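Local coordinates for protein putative enoyl-CoA hydratase (Thermus thermophilus, PDB 1UIY) that catalyses the reversible hydration of (2E)-enoyl-CoA to (3S)-3-hydroxyacyl-CoA, probably in fatty acid beta-oxidation, as a homohexamer built from two trimers, at residues 117-129 with 174-188. Numbering follows the deposited sequence.
Sequences DLVVMDEEARLGY and LVNRIAPPGKALEEA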
ATOM      1  N   ASP A 117     -15.985 -12.347  13.049  1.00 44.50           N
ATOM      2  CA  ASP A 117     -15.279 -11.462  13.976  1.00 43.90           C
ATOM      3  C   ASP A 117     -14.544 -12.236  15.050  1.00 43.24           C
ATOM      4  O   ASP A 117     -13.361 -12.026  15.278  1.00 42.94           O
ATOM      5  CB  ASP A 117     -16.265 -10.513  14.646  1.00 43.81           C
ATOM      6  CG  ASP A 117     -16.525  -9.286  13.823  1.00 46.87           C
ATOM      7  OD1 ASP A 117     -17.634  -8.716  13.929  1.00 47.62           O
ATOM      8  OD2 ASP A 117     -15.605  -8.886  13.075  1.00 49.29           O
ATOM      9  N   LEU A 118     -15.269 -13.128  15.711  1.00 43.71           N
ATOM     10  CA  LEU A 118     -14.716 -13.939  16.780  1.00 44.58           C
ATOM     11  C   LEU A 118     -15.123 -15.387  16.546  1.00 46.72           C
ATOM     12  O   LEU A 118     -16.104 -15.664  15.850  1.00 47.90           O
ATOM     13  CB  LEU A 118     -15.261 -13.449  18.121  1.00 42.58           C
ATOM     14  CG  LEU A 118     -14.988 -11.976  18.427  1.00 40.47           C
ATOM     15  CD1 LEU A 118     -15.946 -11.482  19.474  1.00 41.17           C
ATOM     16  CD2 LEU A 118     -13.560 -11.799  18.873  1.00 38.84           C
ATOM     17  N   VAL A 119     -14.376 -16.313  17.136  1.00 47.93           N
ATOM     18  CA  VAL A 119     -14.660 -17.732  16.960  1.00 48.34           C
ATOM     19  C   VAL A 119     -14.608 -18.505  18.260  1.00 49.80           C
ATOM     20  O   VAL A 119     -13.654 -18.382  19.028  1.00 50.53           O
ATOM     21  CB  VAL A 119     -13.640 -18.400  15.998  1.00 46.82           C
ATOM     22  CG1 VAL A 119     -13.988 -19.862  15.819  1.00 45.43           C
ATOM     23  CG2 VAL A 119     -13.615 -17.682  14.654  1.00 45.32           C
ATOM     24  N   VAL A 120     -15.642 -19.298  18.504  1.00 51.90           N
ATOM     25  CA  VAL A 120     -15.685 -20.143  19.686  1.00 54.74           C
ATOM     26  C   VAL A 120     -15.748 -21.551  19.120  1.00 55.91           C
ATOM     27  O   VAL A 120     -16.680 -21.900  18.396  1.00 54.85           O
ATOM     28  CB  VAL A 120     -16.920 -19.878  20.549  1.00 55.40           C
ATOM     29  CG1 VAL A 120     -16.854 -20.733  21.799  1.00 56.51           C
ATOM     30  CG2 VAL A 120     -16.985 -18.409  20.925  1.00 56.48           C
HETATM   31  N   MSE A 121     -14.740 -22.351  19.440  1.00 58.31           N
HETATM   32  CA  MSE A 121     -14.654 -23.709  18.924  1.00 60.48           C
HETATM   33  C   MSE A 121     -14.891 -24.800  19.973  1.00 61.94           C
HETATM   34  O   MSE A 121     -14.479 -24.677  21.136  1.00 61.30           O
HETATM   35  CB  MSE A 121     -13.286 -23.896  18.260  1.00 59.82           C
HETATM   36  CG  MSE A 121     -13.048 -25.258  17.662  1.00 62.96           C
HETATM   37 SE   MSE A 121     -11.334 -25.386  16.768  1.00 66.53          SE
HETATM   38  CE  MSE A 121     -11.972 -25.804  15.005  1.00 65.81           C
ATOM     39  N   ASP A 122     -15.570 -25.859  19.543  1.00 62.50           N
ATOM     40  CA  ASP A 122     -15.867 -27.005  20.394  1.00 63.64           C
ATOM     41  C   ASP A 122     -14.543 -27.663  20.766  1.00 63.33           C
ATOM     42  O   ASP A 122     -13.701 -27.918  19.906  1.00 62.99           O
ATOM     43  CB  ASP A 122     -16.747 -28.004  19.631  1.00 65.92           C
ATOM     44  CG  ASP A 122     -17.236 -29.156  20.505  1.00 67.72           C
ATOM     45  OD1 ASP A 122     -18.110 -28.929  21.375  1.00 66.57           O
ATOM     46  OD2 ASP A 122     -16.745 -30.293  20.314  1.00 69.32           O
ATOM     47  N   GLU A 123     -14.365 -27.934  22.051  1.00 63.41           N
ATOM     48  CA  GLU A 123     -13.146 -28.550  22.551  1.00 63.97           C
ATOM     49  C   GLU A 123     -12.774 -29.822  21.808  1.00 63.74           C
ATOM     50  O   GLU A 123     -11.656 -30.310  21.933  1.00 62.60           O
ATOM     51  CB  GLU A 123     -13.310 -28.846  24.039  1.00 66.77           C
ATOM     52  CG  GLU A 123     -12.216 -29.689  24.662  1.00 70.41           C
ATOM     53  CD  GLU A 123     -12.439 -29.889  26.153  1.00 73.04           C
ATOM     54  OE1 GLU A 123     -12.308 -28.899  26.907  1.00 74.07           O
ATOM     55  OE2 GLU A 123     -12.758 -31.026  26.570  1.00 73.46           O
ATOM     56  N   GLU A 124     -13.709 -30.353  21.027  1.00 64.77           N
ATOM     57  CA  GLU A 124     -13.464 -31.582  20.278  1.00 65.81           C
ATOM     58  C   GLU A 124     -13.507 -31.386  18.767  1.00 64.69           C
ATOM     59  O   GLU A 124     -13.365 -32.343  18.003  1.00 63.28           O
ATOM     60  CB  GLU A 124     -14.495 -32.649  20.662  1.00 68.17           C
ATOM     61  CG  GLU A 124     -14.543 -32.976  22.144  1.00 71.81           C
ATOM     62  CD  GLU A 124     -15.209 -34.312  22.418  1.00 74.24           C
ATOM     63  OE1 GLU A 124     -15.387 -34.655  23.607  1.00 74.96           O
ATOM     64  OE2 GLU A 124     -15.548 -35.021  21.443  1.00 75.09           O
ATOM     65  N   ALA A 125     -13.701 -30.148  18.337  1.00 63.73           N
ATOM     66  CA  ALA A 125     -13.780 -29.859  16.918  1.00 63.04           C
ATOM     67  C   ALA A 125     -12.415 -29.794  16.261  1.00 62.99           C
ATOM     68  O   ALA A 125     -11.389 -29.730  16.937  1.00 63.81           O
ATOM     69  CB  ALA A 125     -14.523 -28.550  16.701  1.00 62.84           C
ATOM     70  N   ARG A 126     -12.420 -29.831  14.933  1.00 62.87           N
ATOM     71  CA  ARG A 126     -11.201 -29.731  14.145  1.00 62.32           C
ATOM     72  C   ARG A 126     -11.378 -28.647  13.079  1.00 60.84           C
ATOM     73  O   ARG A 126     -12.503 -28.299  12.702  1.00 60.76           O
ATOM     74  CB  ARG A 126     -10.855 -31.071  13.489  1.00 64.59           C
ATOM     75  CG  ARG A 126     -10.190 -32.049  14.439  1.00 69.13           C
ATOM     76  CD  ARG A 126      -9.003 -32.725  13.777  1.00 73.27           C
ATOM     77  NE  ARG A 126      -8.162 -33.435  14.741  1.00 77.31           N
ATOM     78  CZ  ARG A 126      -6.966 -33.944  14.451  1.00 79.92           C
ATOM     79  NH1 ARG A 126      -6.466 -33.826  13.226  1.00 80.36           N
ATOM     80  NH2 ARG A 126      -6.262 -34.571  15.387  1.00 81.74           N
ATOM     81  N   LEU A 127     -10.260 -28.117  12.601  1.00 58.19           N
ATOM     82  CA  LEU A 127     -10.274 -27.059  11.601  1.00 54.41           C
ATOM     83  C   LEU A 127      -9.080 -27.252  10.681  1.00 51.03           C
ATOM     84  O   LEU A 127      -8.000 -27.616  11.136  1.00 51.08           O
ATOM     85  CB  LEU A 127     -10.171 -25.706  12.305  1.00 55.82           C
ATOM     86  CG  LEU A 127     -10.197 -24.411  11.503  1.00 56.57           C
ATOM     87  CD1 LEU A 127     -11.579 -24.205  10.903  1.00 57.46           C
ATOM     88  CD2 LEU A 127      -9.834 -23.262  12.426  1.00 55.86           C
ATOM     89  N   GLY A 128      -9.272 -27.011   9.390  1.00 47.37           N
ATOM     90  CA  GLY A 128      -8.176 -27.175   8.460  1.00 44.23           C
ATOM     91  C   GLY A 128      -8.480 -26.773   7.034  1.00 43.01           C
ATOM     92  O   GLY A 128      -9.610 -26.895   6.557  1.00 42.45           O
ATOM     93  N   TYR A 129      -7.451 -26.296   6.346  1.00 41.85           N
ATOM     94  CA  TYR A 129      -7.584 -25.874   4.962  1.00 42.92           C
ATOM     95  C   TYR A 129      -6.872 -26.908   4.107  1.00 43.65           C
ATOM     96  O   TYR A 129      -5.657 -26.867   3.936  1.00 44.89           O
ATOM     97  CB  TYR A 129      -6.973 -24.484   4.797  1.00 41.91           C
ATOM     98  CG  TYR A 129      -7.494 -23.521   5.843  1.00 41.36           C
ATOM     99  CD1 TYR A 129      -6.855 -23.386   7.080  1.00 39.90           C
ATOM    100  CD2 TYR A 129      -8.668 -22.804   5.628  1.00 40.99           C
ATOM    101  CE1 TYR A 129      -7.376 -22.561   8.078  1.00 39.86           C
ATOM    102  CE2 TYR A 129      -9.203 -21.979   6.620  1.00 41.43           C
ATOM    103  CZ  TYR A 129      -8.557 -21.862   7.843  1.00 41.22           C
ATOM    104  OH  TYR A 129      -9.114 -21.079   8.835  1.00 39.22           O
ATOM    105  N   LEU A 174      -6.391 -18.620  15.656  1.00 45.80           N
ATOM    106  CA  LEU A 174      -7.453 -18.939  14.717  1.00 45.34           C
ATOM    107  C   LEU A 174      -8.790 -18.829  15.429  1.00 45.81           C
ATOM    108  O   LEU A 174      -9.799 -18.503  14.814  1.00 47.21           O
ATOM    109  CB  LEU A 174      -7.278 -20.351  14.155  1.00 45.78           C
ATOM    110  CG  LEU A 174      -6.093 -20.604  13.217  1.00 46.46           C
ATOM    111  CD1 LEU A 174      -5.943 -22.095  12.965  1.00 47.60           C
ATOM    112  CD2 LEU A 174      -6.307 -19.867  11.907  1.00 46.13           C
ATOM    113  N   VAL A 175      -8.800 -19.094  16.731  1.00 45.92           N
ATOM    114  CA  VAL A 175     -10.039 -19.002  17.502  1.00 47.69           C
ATOM    115  C   VAL A 175      -9.810 -18.235  18.799  1.00 48.40           C
ATOM    116  O   VAL A 175      -8.712 -18.266  19.357  1.00 48.64           O
ATOM    117  CB  VAL A 175     -10.601 -20.408  17.831  1.00 47.08           C
ATOM    118  CG1 VAL A 175     -10.972 -21.121  16.549  1.00 45.94           C
ATOM    119  CG2 VAL A 175      -9.570 -21.223  18.605  1.00 46.56           C
ATOM    120  N   ASN A 176     -10.841 -17.551  19.284  1.00 49.20           N
ATOM    121  CA  ASN A 176     -10.696 -16.775  20.511  1.00 51.87           C
ATOM    122  C   ASN A 176     -10.891 -17.599  21.773  1.00 53.17           C
ATOM    123  O   ASN A 176     -10.114 -17.475  22.719  1.00 53.27           O
ATOM    124  CB  ASN A 176     -11.675 -15.598  20.533  1.00 52.08           C
ATOM    125  CG  ASN A 176     -11.452 -14.628  19.391  1.00 52.16           C
ATOM    126  OD1 ASN A 176     -11.887 -14.858  18.260  1.00 52.58           O
ATOM    127  ND2 ASN A 176     -10.759 -13.538  19.680  1.00 52.82           N
ATOM    128  N   ARG A 177     -11.931 -18.432  21.788  1.00 54.91           N
ATOM    129  CA  ARG A 177     -12.240 -19.263  22.953  1.00 55.59           C
ATOM    130  C   ARG A 177     -12.560 -20.707  22.634  1.00 56.39           C
ATOM    131  O   ARG A 177     -12.972 -21.036  21.522  1.00 56.50           O
ATOM    132  CB  ARG A 177     -13.418 -18.680  23.734  1.00 55.09           C
ATOM    133  CG  ARG A 177     -13.005 -17.753  24.855  1.00 56.52           C
ATOM    134  CD  ARG A 177     -13.330 -16.308  24.555  1.00 56.47           C
ATOM    135  NE  ARG A 177     -12.196 -15.450  24.869  1.00 58.16           N
ATOM    136  CZ  ARG A 177     -12.262 -14.124  24.942  1.00 59.35           C
ATOM    137  NH1 ARG A 177     -13.411 -13.493  24.729  1.00 56.67           N
ATOM    138  NH2 ARG A 177     -11.172 -13.429  25.222  1.00 59.61           N
ATOM    139  N   ILE A 178     -12.375 -21.565  23.635  1.00 58.00           N
ATOM    140  CA  ILE A 178     -12.658 -22.990  23.507  1.00 58.82           C
ATOM    141  C   ILE A 178     -13.714 -23.388  24.530  1.00 60.21           C
ATOM    142  O   ILE A 178     -13.497 -23.264  25.733  1.00 60.00           O
ATOM    143  CB  ILE A 178     -11.422 -23.845  23.774  1.00 57.07           C
ATOM    144  CG1 ILE A 178     -10.296 -23.465  22.817  1.00 54.27           C
ATOM    145  CG2 ILE A 178     -11.782 -25.306  23.612  1.00 58.47           C
ATOM    146  CD1 ILE A 178      -9.005 -24.185  23.099  1.00 51.14           C
ATOM    147  N   ALA A 179     -14.858 -23.859  24.048  1.00 62.40           N
ATOM    148  CA  ALA A 179     -15.940 -24.273  24.933  1.00 63.83           C
ATOM    149  C   ALA A 179     -15.813 -25.759  25.217  1.00 65.35           C
ATOM    150  O   ALA A 179     -15.421 -26.536  24.346  1.00 65.21           O
ATOM    151  CB  ALA A 179     -17.295 -23.981  24.291  1.00 62.79           C
ATOM    152  N   PRO A 180     -16.141 -26.177  26.447  1.00 67.05           N
ATOM    153  CA  PRO A 180     -16.048 -27.598  26.792  1.00 67.68           C
ATOM    154  C   PRO A 180     -16.953 -28.388  25.851  1.00 68.67           C
ATOM    155  O   PRO A 180     -18.009 -27.898  25.443  1.00 69.17           O
ATOM    156  CB  PRO A 180     -16.533 -27.628  28.235  1.00 66.97           C
ATOM    157  CG  PRO A 180     -17.517 -26.485  28.277  1.00 66.65           C
ATOM    158  CD  PRO A 180     -16.779 -25.411  27.531  1.00 66.59           C
ATOM    159  N   PRO A 181     -16.556 -29.620  25.497  1.00 69.71           N
ATOM    160  CA  PRO A 181     -17.382 -30.424  24.589  1.00 70.28           C
ATOM    161  C   PRO A 181     -18.851 -30.365  24.957  1.00 70.55           C
ATOM    162  O   PRO A 181     -19.246 -30.825  26.027  1.00 71.74           O
ATOM    163  CB  PRO A 181     -16.793 -31.830  24.733  1.00 70.22           C
ATOM    164  CG  PRO A 181     -16.224 -31.822  26.121  1.00 70.54           C
ATOM    165  CD  PRO A 181     -15.569 -30.466  26.189  1.00 69.81           C
ATOM    166  N   GLY A 182     -19.657 -29.773  24.083  1.00 70.40           N
ATOM    167  CA  GLY A 182     -21.072 -29.686  24.371  1.00 71.26           C
ATOM    168  C   GLY A 182     -21.792 -28.462  23.845  1.00 72.13           C
ATOM    169  O   GLY A 182     -22.727 -28.587  23.051  1.00 72.72           O
ATOM    170  N   LYS A 183     -21.390 -27.274  24.285  1.00 71.94           N
ATOM    171  CA  LYS A 183     -22.069 -26.073  23.820  1.00 72.36           C
ATOM    172  C   LYS A 183     -21.165 -24.941  23.351  1.00 70.54           C
ATOM    173  O   LYS A 183     -21.002 -23.930  24.037  1.00 70.30           O
ATOM    174  CB  LYS A 183     -23.026 -25.535  24.897  1.00 74.83           C
ATOM    175  CG  LYS A 183     -24.356 -26.283  25.036  1.00 76.38           C
ATOM    176  CD  LYS A 183     -24.259 -27.486  25.972  1.00 77.90           C
ATOM    177  CE  LYS A 183     -23.942 -27.056  27.400  1.00 78.43           C
ATOM    178  NZ  LYS A 183     -23.816 -28.218  28.320  1.00 79.17           N
ATOM    179  N   ALA A 184     -20.581 -25.110  22.172  1.00 67.75           N
ATOM    180  CA  ALA A 184     -19.739 -24.071  21.623  1.00 64.66           C
ATOM    181  C   ALA A 184     -20.701 -22.926  21.362  1.00 63.61           C
ATOM    182  O   ALA A 184     -20.367 -21.761  21.553  1.00 64.47           O
ATOM    183  CB  ALA A 184     -19.106 -24.538  20.331  1.00 65.34           C
ATOM    184  N   LEU A 185     -21.915 -23.270  20.945  1.00 61.42           N
ATOM    185  CA  LEU A 185     -22.932 -22.269  20.661  1.00 61.21           C
ATOM    186  C   LEU A 185     -23.282 -21.454  21.898  1.00 62.84           C
ATOM    187  O   LEU A 185     -23.184 -20.226  21.897  1.00 63.05           O
ATOM    188  CB  LEU A 185     -24.191 -22.934  20.109  1.00 58.10           C
ATOM    189  CG  LEU A 185     -25.416 -22.035  19.922  1.00 55.68           C
ATOM    190  CD1 LEU A 185     -25.031 -20.744  19.246  1.00 55.42           C
ATOM    191  CD2 LEU A 185     -26.446 -22.764  19.096  1.00 55.28           C
ATOM    192  N   GLU A 186     -23.705 -22.141  22.949  1.00 63.88           N
ATOM    193  CA  GLU A 186     -24.063 -21.469  24.187  1.00 64.55           C
ATOM    194  C   GLU A 186     -22.999 -20.448  24.565  1.00 63.23           C
ATOM    195  O   GLU A 186     -23.312 -19.306  24.885  1.00 61.95           O
ATOM    196  CB  GLU A 186     -24.218 -22.491  25.315  1.00 67.17           C
ATOM    197  CG  GLU A 186     -24.382 -21.875  26.696  1.00 72.03           C
ATOM    198  CD  GLU A 186     -24.290 -22.906  27.804  1.00 75.49           C
ATOM    199  OE1 GLU A 186     -24.279 -22.512  28.994  1.00 77.88           O
ATOM    200  OE2 GLU A 186     -24.231 -24.114  27.483  1.00 77.36           O
ATOM    201  N   GLU A 187     -21.738 -20.868  24.520  1.00 63.16           N
ATOM    202  CA  GLU A 187     -20.630 -19.997  24.880  1.00 63.56           C
ATOM    203  C   GLU A 187     -20.467 -18.847  23.881  1.00 63.13           C
ATOM    204  O   GLU A 187     -20.148 -17.718  24.264  1.00 61.96           O
ATOM    205  CB  GLU A 187     -19.345 -20.824  24.996  1.00 64.10           C
ATOM    206  CG  GLU A 187     -18.109 -20.038  25.425  1.00 67.67           C
ATOM    207  CD  GLU A 187     -17.174 -20.855  26.310  1.00 69.74           C
ATOM    208  OE1 GLU A 187     -15.951 -20.566  26.337  1.00 69.69           O
ATOM    209  OE2 GLU A 187     -17.671 -21.778  26.991  1.00 69.57           O
ATOM    210  N   ALA A 188     -20.700 -19.136  22.604  1.00 62.35           N
ATOM    211  CA  ALA A 188     -20.602 -18.127  21.556  1.00 61.34           C
ATOM    212  C   ALA A 188     -21.717 -17.096  21.743  1.00 61.45           C
ATOM    213  O   ALA A 188     -21.487 -15.890  21.622  1.00 60.73           O
ATOM    214  CB  ALA A 188     -20.722 -18.782  20.193  1.00 61.99           C
TER
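The backbone of Val-119 meets Asn-176 twice, once at its main chain and once at its amide. The carbonyl O of Val-119 accepts two backbone donors in its plane, Asn-176 N at 2.9 Å and Arg-177 N at 3.3 Å, the second the straighter (172° at the hydrogen). With CG anti to its own carbonyl carbon (chi1 -61°), beside its backbone N, Asn-176 brings OD1 to Val-119 N at 3.1 Å, the donor tilted somewhat from the amide plane, while ND2 reaches the carbonyl O of Lys-152 of a second subunit. Cut back to an alanine here, the side chain would probably leave Val-119 N without this acceptor and the Lys-152 carbonyl of the second subunit without its donor, and uncover CD2 of Leu-118, whose side chain crosses that of Asn-176 at about a right angle. Beyond this start the register is parallel: Met-121 N bonds to Arg-177 O, and Ala-179 N to Met-121 O at 3.0 Å. Strand 177-179 thereby forms the edge of this chain's six-stranded crotonase-fold sheet, with strand 97-101 on the other side of strand 118-122. The tightly packed part lies on the Val-120 face, where the start of helix 184-197, residues 184-188, runs back roughly antiparallel, its axis 7.7 Å from that of strand 118-122 at 152°. Val-120 fits against that turn with both branches: CG2 lies 3.8 Å from Ala-188 CB, and CG1 touches Ala-184 O and Glu-187 CG. On the Met-121 face, Val-175 CG1 touches Met-121 CB, and helix 166-172 covers both residues. The solvent side is looser, with Glu-123, Glu-124 and Pro-181 all exposed. There Glu-124 passes across the proline ring, OE1 3.4 Å from Pro-181 CB, whereas buried Asp-122 holds the loop before the helix through OD1, which receives Gly-182 N at 3.2 Å.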